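Local coordinates for protein E (PDB 3ZH5) that acts as a multifunctional adhesin that binds host epithelial cells, laminin, vitronectin (for serum resistance) and plasminogen (for immune evasion), at residues Ala46-Leu50 / Glu90-Gln94. Numbering follows the deposited sequence.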
loop_
_atom_site.group_PDB
_atom_site.type_symbol
_atom_site.label_atom_id
_atom_site.label_comp_id
_atom_site.label_asym_id
_atom_site.label_seq_id
_atom_site.Cartn_x
_atom_site.Cartn_y
_atom_site.Cartn_z
ATOM N N ALA A 46 1.113 0.817 1.720
ATOM C CA ALA A 46 0.931 -0.227 0.713
ATOM C C ALA A 46 1.613 0.314 -0.535
ATOM O O ALA A 46 1.549 1.516 -0.792
ATOM C CB ALA A 46 -0.534 -0.474 0.472
ATOM N N VAL A 47 2.246 -0.561 -1.336
ATOM C CA VAL A 47 2.955 -0.109 -2.535
ATOM C C VAL A 47 2.535 -1.009 -3.681
ATOM O O VAL A 47 2.639 -2.206 -3.547
ATOM C CB VAL A 47 4.468 -0.191 -2.366
ATOM C CG1 VAL A 47 5.161 0.015 -3.665
ATOM C CG2 VAL A 47 4.923 0.892 -1.361
ATOM N N VAL A 48 2.039 -0.426 -4.764
ATOM C CA VAL A 48 1.582 -1.206 -5.929
ATOM C C VAL A 48 2.438 -0.921 -7.127
ATOM O O VAL A 48 2.524 0.221 -7.547
ATOM C CB VAL A 48 0.138 -0.852 -6.325
ATOM C CG1 VAL A 48 -0.313 -1.700 -7.474
ATOM C CG2 VAL A 48 -0.799 -1.027 -5.141
ATOM N N ASN A 49 3.064 -1.955 -7.699
ATOM C CA ASN A 49 3.741 -1.786 -8.971
ATOM C C ASN A 49 2.713 -1.964 -10.090
ATOM O O ASN A 49 2.001 -2.972 -10.136
ATOM C CB ASN A 49 4.902 -2.769 -9.099
ATOM C CG ASN A 49 6.017 -2.459 -8.158
ATOM O OD1 ASN A 49 6.166 -1.318 -7.720
ATOM N ND2 ASN A 49 6.834 -3.460 -7.843
ATOM N N LEU A 50 2.628 -0.972 -10.973
ATOM C CA LEU A 50 1.556 -0.888 -11.967
ATOM C C LEU A 50 1.813 -1.699 -13.224
ATOM O O LEU A 50 2.960 -1.926 -13.604
ATOM C CB LEU A 50 1.330 0.568 -12.387
ATOM C CG LEU A 50 0.868 1.525 -11.296
ATOM C CD1 LEU A 50 0.881 2.934 -11.847
ATOM C CD2 LEU A 50 -0.501 1.142 -10.792
ATOM N N GLU A 90 9.199 5.430 -10.574
ATOM C CA GLU A 90 9.954 4.172 -10.495
ATOM C C GLU A 90 9.131 3.149 -9.708
ATOM O O GLU A 90 8.205 3.527 -8.990
ATOM C CB GLU A 90 11.312 4.391 -9.812
ATOM C CG GLU A 90 12.289 5.223 -10.613
ATOM C CD GLU A 90 13.277 5.969 -9.735
ATOM O OE1 GLU A 90 13.560 5.492 -8.618
ATOM O OE2 GLU A 90 13.763 7.039 -10.157
ATOM N N PHE A 91 9.444 1.858 -9.847
ATOM C CA PHE A 91 8.733 0.831 -9.078
ATOM C C PHE A 91 9.122 0.938 -7.602
ATOM O O PHE A 91 10.068 1.640 -7.256
ATOM C CB PHE A 91 9.047 -0.583 -9.624
ATOM C CG PHE A 91 8.538 -0.823 -11.013
ATOM C CD1 PHE A 91 7.181 -0.866 -11.271
ATOM C CD2 PHE A 91 9.417 -1.006 -12.061
ATOM C CE1 PHE A 91 6.714 -1.075 -12.540
ATOM C CE2 PHE A 91 8.952 -1.225 -13.333
ATOM C CZ PHE A 91 7.598 -1.249 -13.572
ATOM N N TRP A 92 8.371 0.271 -6.734
ATOM C CA TRP A 92 8.659 0.239 -5.295
ATOM C C TRP A 92 8.414 1.592 -4.590
ATOM O O TRP A 92 8.943 1.853 -3.511
ATOM C CB TRP A 92 10.091 -0.264 -5.035
ATOM C CG TRP A 92 10.393 -1.613 -5.700
ATOM C CD1 TRP A 92 11.315 -1.854 -6.664
ATOM C CD2 TRP A 92 9.751 -2.868 -5.433
ATOM N NE1 TRP A 92 11.302 -3.195 -7.018
ATOM C CE2 TRP A 92 10.344 -3.832 -6.277
ATOM C CE3 TRP A 92 8.734 -3.269 -4.556
ATOM C CZ2 TRP A 92 9.945 -5.188 -6.285
ATOM C CZ3 TRP A 92 8.340 -4.621 -4.558
ATOM C CH2 TRP A 92 8.943 -5.560 -5.428
ATOM N N GLY A 93 7.556 2.415 -5.183
ATOM C CA GLY A 93 7.152 3.660 -4.577
ATOM C C GLY A 93 8.328 4.609 -4.323
ATOM O O GLY A 93 8.434 5.164 -3.239
ATOM N N GLN A 94 9.185 4.788 -5.330
ATOM C CA GLN A 94 10.407 5.588 -5.226
ATOM C C GLN A 94 10.484 6.445 -6.468
ATOM O O GLN A 94 9.870 6.110 -7.487
ATOM C CB GLN A 94 11.664 4.699 -5.247
ATOM C CG GLN A 94 11.653 3.495 -4.328
ATOM C CD GLN A 94 11.875 3.855 -2.885
ATOM O OE1 GLN A 94 12.394 4.928 -2.571
ATOM N NE2 GLN A 94 11.467 2.967 -1.988
#
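Asn49, near the end of strand 41-50, reaches into the turn at Phe91-Gly93, where the connection between strands 79-88 and 97-98 folds back over one face of the antiparallel sheet. A single hydrogen bond joins the two segments: the backbone N of Trp92 donates to OD1 of Asn49 over 2.9 Å. It is almost straight, with an N-H...O angle of 175°, and the donor sits slightly tilted from the plane of the carboxamide. Trp92 and Gly93 both have positive phi, and this tight bend is further held by Ser66 OG, which hydrogen-bonds to Glu90 O and Gly93 N.

With CG beside its own backbone N (chi1 -69°), Asn49 brings its amide against both aromatic side chains. Its ND2 sits over the centre of the six-membered ring of the Trp92 indole, 3.6 Å above the ring plane, and the amide and ring planes are 79° apart. On the Phe91 side, CB of Asn49 packs obliquely against CD1 at 3.7 Å. The indole also meets Tyr26 edge-to-face, tying the turn to strand 25-34.

Van der Waals packing completes the contact. Against the bend rests Val47, whose CG1, anti to the backbone N, lies 3.7 Å from Trp92 C. Toward the strand's end, the carbonyl O of Leu50 approaches the Phe91 ring at its edge, 4.0 Å from CE1.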